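Local coordinates for acyl-[acyl-carrier-protein]--UDP-N-acetylglucosamine O-acyltransferase (Acinetobacter baumannii, PDB 4E6U), which catalyses the transfer of an acyl chain from acyl carrier protein to UDP-N-acetylglucosamine, the first step of lipid A synthesis in the lipopolysaccharide pathway, at residues G145-S159 against Q163-S177. Numbering follows the deposited sequence. Where two conformers were deposited one is given.
Sequences GHVHIGDHVIVGGNS and QFCKIDSYSMIGGAS. With EDO (1,2-ethanediol), chain L; EDO (1,2-ethanediol), chain I.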
loop_
_atom_site.group_PDB
_atom_site.type_symbol
_atom_site.label_atom_id
_atom_site.label_comp_id
_atom_site.label_asym_id
_atom_site.label_seq_id
_atom_site.Cartn_x
_atom_site.Cartn_y
_atom_site.Cartn_z
ATOM N N GLY A 145 0.812 -4.038 15.422
ATOM C CA GLY A 145 0.425 -4.895 16.537
ATOM C C GLY A 145 -0.053 -4.186 17.787
ATOM O O GLY A 145 0.480 -3.147 18.166
ATOM N N HIS A 146 -1.041 -4.776 18.452
ATOM C CA HIS A 146 -1.501 -4.318 19.778
ATOM C C HIS A 146 -2.104 -2.922 19.782
ATOM O O HIS A 146 -2.202 -2.289 20.832
ATOM C CB HIS A 146 -0.370 -4.364 20.851
ATOM C CG HIS A 146 0.504 -5.579 20.786
ATOM N ND1 HIS A 146 0.242 -6.726 21.505
ATOM C CD2 HIS A 146 1.663 -5.809 20.124
ATOM C CE1 HIS A 146 1.193 -7.615 21.277
ATOM N NE2 HIS A 146 2.066 -7.087 20.439
ATOM N N VAL A 147 -2.516 -2.424 18.620
ATOM C CA VAL A 147 -3.147 -1.115 18.543
ATOM C C VAL A 147 -4.598 -1.186 18.997
ATOM O O VAL A 147 -5.332 -2.136 18.654
ATOM C CB VAL A 147 -3.052 -0.528 17.089
ATOM C CG1 VAL A 147 -3.936 0.701 16.899
ATOM C CG2 VAL A 147 -1.614 -0.189 16.758
ATOM N N HIS A 148 -5.035 -0.199 19.775
ATOM C CA HIS A 148 -6.424 -0.130 20.198
ATOM C C HIS A 148 -7.091 1.068 19.547
ATOM O O HIS A 148 -6.623 2.197 19.699
ATOM C CB HIS A 148 -6.534 -0.061 21.736
ATOM C CG HIS A 148 -6.003 -1.273 22.443
ATOM N ND1 HIS A 148 -5.940 -1.359 23.822
ATOM C CD2 HIS A 148 -5.513 -2.449 21.977
ATOM C CE1 HIS A 148 -5.420 -2.524 24.166
ATOM N NE2 HIS A 148 -5.156 -3.207 23.066
ATOM N N ILE A 149 -8.165 0.810 18.802
ATOM C CA ILE A 149 -8.960 1.826 18.118
ATOM C C ILE A 149 -10.349 1.824 18.751
ATOM O O ILE A 149 -10.954 0.760 18.961
ATOM C CB ILE A 149 -9.060 1.546 16.592
ATOM C CG1 ILE A 149 -7.702 1.139 15.979
ATOM C CG2 ILE A 149 -9.741 2.704 15.874
ATOM C CD1 ILE A 149 -6.876 2.280 15.396
ATOM N N GLY A 150 -10.849 3.021 19.052
ATOM C CA GLY A 150 -12.162 3.182 19.673
ATOM C C GLY A 150 -13.295 3.080 18.670
ATOM O O GLY A 150 -13.306 2.158 17.843
ATOM N N ASP A 151 -14.251 3.997 18.756
ATOM C CA ASP A 151 -15.433 4.024 17.897
ATOM C C ASP A 151 -15.474 5.288 17.071
ATOM O O ASP A 151 -14.961 6.341 17.494
ATOM C CB ASP A 151 -16.725 4.000 18.734
ATOM C CG ASP A 151 -16.776 2.853 19.724
ATOM O OD1 ASP A 151 -16.340 1.733 19.439
ATOM O OD2 ASP A 151 -17.275 3.073 20.859
ATOM N N HIS A 152 -16.097 5.223 15.901
ATOM C CA HIS A 152 -16.316 6.422 15.082
ATOM C C HIS A 152 -15.028 7.127 14.675
ATOM O O HIS A 152 -14.993 8.347 14.519
ATOM C CB HIS A 152 -17.268 7.388 15.808
ATOM C CG HIS A 152 -18.642 6.840 15.973
ATOM N ND1 HIS A 152 -19.550 6.802 14.938
ATOM C CD2 HIS A 152 -19.259 6.288 17.042
ATOM C CE1 HIS A 152 -20.675 6.256 15.368
ATOM N NE2 HIS A 152 -20.520 5.927 16.635
ATOM N N VAL A 153 -13.969 6.346 14.493
ATOM C CA VAL A 153 -12.674 6.852 14.045
ATOM C C VAL A 153 -12.595 6.789 12.517
ATOM O O VAL A 153 -13.146 5.862 11.907
ATOM C CB VAL A 153 -11.536 6.004 14.644
ATOM C CG1 VAL A 153 -10.168 6.465 14.147
ATOM C CG2 VAL A 153 -11.609 6.036 16.190
ATOM N N ILE A 154 -11.929 7.756 11.902
ATOM C CA ILE A 154 -11.684 7.700 10.460
ATOM C C ILE A 154 -10.190 7.752 10.275
ATOM O O ILE A 154 -9.517 8.667 10.779
ATOM C CB ILE A 154 -12.353 8.850 9.697
ATOM C CG1 ILE A 154 -13.871 8.795 9.894
ATOM C CG2 ILE A 154 -11.966 8.831 8.194
ATOM C CD1 ILE A 154 -14.636 9.964 9.302
ATOM N N VAL A 155 -9.657 6.761 9.567
ATOM C CA VAL A 155 -8.234 6.720 9.257
ATOM C C VAL A 155 -8.049 6.913 7.759
ATOM O O VAL A 155 -8.484 6.089 6.952
ATOM C CB VAL A 155 -7.565 5.418 9.713
ATOM C CG1 VAL A 155 -6.043 5.491 9.497
ATOM C CG2 VAL A 155 -7.910 5.106 11.186
ATOM N N GLY A 156 -7.422 8.019 7.377
ATOM C CA GLY A 156 -7.239 8.347 5.969
ATOM C C GLY A 156 -6.294 7.393 5.255
ATOM O O GLY A 156 -5.459 6.727 5.860
ATOM N N GLY A 157 -6.433 7.358 3.939
ATOM C CA GLY A 157 -5.758 6.356 3.125
ATOM C C GLY A 157 -4.256 6.402 3.224
ATOM O O GLY A 157 -3.652 7.479 3.353
ATOM N N ASN A 158 -3.651 5.231 3.153
ATOM C CA ASN A 158 -2.211 5.083 3.119
ATOM C C ASN A 158 -1.525 5.561 4.407
ATOM O O ASN A 158 -0.370 6.006 4.398
ATOM C CB ASN A 158 -1.613 5.777 1.894
ATOM C CG ASN A 158 -0.258 5.241 1.566
ATOM O OD1 ASN A 158 0.051 4.093 1.884
ATOM N ND2 ASN A 158 0.577 6.071 0.947
ATOM N N SER A 159 -2.265 5.502 5.504
ATOM C CA SER A 159 -1.702 5.823 6.810
ATOM C C SER A 159 -1.219 4.562 7.504
ATOM O O SER A 159 -1.674 3.444 7.191
ATOM C CB SER A 159 -2.714 6.545 7.688
ATOM O OG SER A 159 -3.062 7.799 7.118
ATOM N N GLN A 163 2.880 0.151 16.382
ATOM C CA GLN A 163 2.530 -0.804 17.457
ATOM C C GLN A 163 2.256 -0.125 18.797
ATOM O O GLN A 163 2.921 0.860 19.167
ATOM C CB GLN A 163 3.612 -1.880 17.612
ATOM C CG GLN A 163 4.992 -1.311 17.903
ATOM C CD GLN A 163 6.045 -2.356 18.258
ATOM O OE1 GLN A 163 5.778 -3.551 18.286
ATOM N NE2 GLN A 163 7.256 -1.888 18.534
ATOM N N PHE A 164 1.240 -0.629 19.489
ATOM C CA PHE A 164 0.866 -0.208 20.850
ATOM C C PHE A 164 0.181 1.142 20.940
ATOM O O PHE A 164 -0.251 1.542 22.027
ATOM C CB PHE A 164 2.051 -0.265 21.838
ATOM C CG PHE A 164 2.591 -1.642 22.036
ATOM C CD1 PHE A 164 1.908 -2.551 22.840
ATOM C CD2 PHE A 164 3.770 -2.037 21.421
ATOM C CE1 PHE A 164 2.414 -3.845 23.030
ATOM C CE2 PHE A 164 4.266 -3.325 21.599
ATOM C CZ PHE A 164 3.580 -4.217 22.401
ATOM N N CYS A 165 0.040 1.849 19.824
ATOM C CA CYS A 165 -0.686 3.114 19.863
ATOM C C CYS A 165 -2.176 2.948 20.167
ATOM O O CYS A 165 -2.765 1.879 19.934
ATOM C CB CYS A 165 -0.523 3.871 18.547
ATOM S SG CYS A 165 1.131 4.542 18.291
ATOM N N LYS A 166 -2.777 4.013 20.688
ATOM C CA LYS A 166 -4.190 4.047 21.012
ATOM C C LYS A 166 -4.836 5.213 20.293
ATOM O O LYS A 166 -4.419 6.361 20.440
ATOM C CB LYS A 166 -4.386 4.143 22.538
ATOM C CG LYS A 166 -3.717 2.994 23.254
ATOM C CD LYS A 166 -3.793 3.091 24.782
ATOM C CE LYS A 166 -2.970 1.994 25.426
ATOM N NZ LYS A 166 -3.467 0.620 25.104
ATOM N N ILE A 167 -5.840 4.920 19.476
ATOM C CA ILE A 167 -6.512 5.909 18.648
ATOM C C ILE A 167 -7.943 5.959 19.123
ATOM O O ILE A 167 -8.732 5.019 18.924
ATOM C CB ILE A 167 -6.469 5.510 17.147
ATOM C CG1 ILE A 167 -5.054 5.080 16.739
ATOM C CG2 ILE A 167 -7.038 6.632 16.290
ATOM C CD1 ILE A 167 -3.979 6.144 16.917
ATOM N N ASP A 168 -8.278 7.023 19.839
ATOM C CA ASP A 168 -9.534 7.032 20.566
ATOM C C ASP A 168 -10.726 7.578 19.778
ATOM O O ASP A 168 -10.587 8.073 18.648
ATOM C CB ASP A 168 -9.346 7.706 21.938
ATOM C CG ASP A 168 -8.767 6.745 22.971
ATOM O OD1 ASP A 168 -8.718 5.523 22.719
ATOM O OD2 ASP A 168 -8.381 7.187 24.069
ATOM N N SER A 169 -11.908 7.458 20.373
ATOM C CA SER A 169 -13.141 7.685 19.630
ATOM C C SER A 169 -13.273 9.060 19.031
ATOM O O SER A 169 -12.822 10.042 19.635
ATOM C CB SER A 169 -14.348 7.362 20.497
ATOM O OG SER A 169 -14.319 6.000 20.868
ATOM N N TYR A 170 -13.868 9.129 17.835
ATOM C CA TYR A 170 -14.173 10.382 17.126
ATOM C C TYR A 170 -12.952 11.128 16.600
ATOM O O TYR A 170 -13.069 12.255 16.112
ATOM C CB TYR A 170 -15.041 11.332 17.987
ATOM C CG TYR A 170 -16.282 10.691 18.560
ATOM C CD1 TYR A 170 -16.352 10.367 19.914
ATOM C CD2 TYR A 170 -17.384 10.393 17.748
ATOM C CE1 TYR A 170 -17.495 9.775 20.459
ATOM C CE2 TYR A 170 -18.528 9.803 18.275
ATOM C CZ TYR A 170 -18.570 9.488 19.626
ATOM O OH TYR A 170 -19.711 8.904 20.136
ATOM N N SER A 171 -11.782 10.506 16.699
ATOM C CA SER A 171 -10.570 11.085 16.131
ATOM C C SER A 171 -10.540 10.890 14.611
ATOM O O SER A 171 -11.271 10.044 14.059
ATOM C CB SER A 171 -9.331 10.479 16.777
ATOM O OG SER A 171 -9.257 9.077 16.529
ATOM N N MET A 172 -9.709 11.681 13.953
ATOM C CA MET A 172 -9.517 11.572 12.507
ATOM C C MET A 172 -8.053 11.642 12.197
ATOM O O MET A 172 -7.353 12.553 12.643
ATOM C CB MET A 172 -10.234 12.686 11.762
ATOM C CG MET A 172 -11.748 12.694 11.928
ATOM S SD MET A 172 -12.580 13.933 10.901
ATOM C CE MET A 172 -12.104 13.388 9.259
ATOM N N ILE A 173 -7.577 10.671 11.433
ATOM C CA ILE A 173 -6.193 10.627 10.992
ATOM C C ILE A 173 -6.184 11.014 9.519
ATOM O O ILE A 173 -6.861 10.387 8.705
ATOM C CB ILE A 173 -5.576 9.209 11.226
ATOM C CG1 ILE A 173 -5.341 8.992 12.727
ATOM C CG2 ILE A 173 -4.263 9.030 10.446
ATOM C CD1 ILE A 173 -5.140 7.551 13.135
ATOM N N GLY A 174 -5.429 12.050 9.168
ATOM C CA GLY A 174 -5.364 12.495 7.773
ATOM C C GLY A 174 -4.718 11.458 6.877
ATOM O O GLY A 174 -3.944 10.613 7.332
ATOM N N GLY A 175 -5.031 11.532 5.589
ATOM C CA GLY A 175 -4.355 10.664 4.618
ATOM C C GLY A 175 -2.839 10.721 4.716
ATOM O O GLY A 175 -2.249 11.766 5.037
ATOM N N ALA A 176 -2.210 9.579 4.477
ATOM C CA ALA A 176 -0.765 9.443 4.355
ATOM C C ALA A 176 -0.019 9.857 5.617
ATOM O O ALA A 176 1.099 10.376 5.547
ATOM C CB ALA A 176 -0.249 10.219 3.147
ATOM N N SER A 177 -0.629 9.592 6.766
ATOM C CA SER A 177 0.012 9.909 8.044
ATOM C C SER A 177 0.788 8.742 8.610
ATOM O O SER A 177 0.473 7.571 8.346
ATOM C CB SER A 177 -1.023 10.348 9.073
ATOM O OG SER A 177 -1.723 11.495 8.662
HETATM C C1 EDO L . -10.521 0.537 22.965
HETATM O O1 EDO L . -10.674 1.883 22.487
HETATM C C2 EDO L . -10.709 -0.459 21.822
HETATM O O2 EDO L . -12.009 -0.300 21.230
HETATM C C1 EDO I . 9.332 0.958 19.649
HETATM O O1 EDO I . 8.168 0.257 20.100
HETATM C C2 EDO I . 9.556 2.179 20.533
HETATM O O2 EDO I . 9.476 3.364 19.734
HETATM O O HOH W 1 -2.774 -0.116 22.449
HETATM O O HOH W 2 -8.352 3.145 21.788
HETATM O O HOH W 3 -6.275 0.655 25.561
HETATM O O HOH W 4 -16.512 5.546 22.391
HETATM O O HOH W 5 -13.927 10.414 13.178
HETATM O O HOH W 6 2.071 6.318 5.986
#
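His146 and Phe164 lie side by side and overlap in an offset stack, planes 3° apart and centroids 4.3 Å apart. The CE1 and CZ atoms of Phe164 lie over one face of the imidazole, with CZ 3.4 Å from His146 CD2; ND1 of His146 is hydrogen-bonded to Asp107 OD2, which would help to hold the ring's rotation. One corner further on, His152 and Tyr170 repeat the near-parallel setting but are slid apart, and the closest touch is His152 CB to Tyr170 CD2 at 3.6 Å. Between these two pairs His148 and Lys166 run alongside each other. The lysine is extended until a bend at chi4 (-63°) brings NZ 3.4 Å from His148 ND1, and a water in the plane of the imidazole bridges the two nitrogens.

These are equivalent positions on successive coils of the left-handed parallel beta-helix built by hexapeptide-repeat acyltransferases, 18 residues to a turn. Strands 148-149 and 154-155 pair in parallel with 166-167 and 172-173, as in the bond from Ile167 N to His148 O (2.8 Å). Inside the coil, aliphatic side chains stack in file: in the conformers given, Ile149 CD1 packs on Ile167 CG1 and Val155 CG1 on Ile173 CG2. Val153 CG1 reaches Ile167 CG2 diagonally, and Ile161 touches both Ile149 and Ile167.

At two of the corners a serine hydroxyl ties the coils together. Ser169 OG takes a nearly straight bond from Asp151 N, 169° at the hydrogen. At the next corner Ser159 OG accepts a hydrogen bond from Ser177 N at 3.0 Å, while Ser177 OG donates to Gly174 O from above the carbonyl plane and also bonds Gly191 N. Beside it, Asn158 makes weak hydrogen bonds to Asn158 of both neighbouring subunits, which places this corner at the trimer interface.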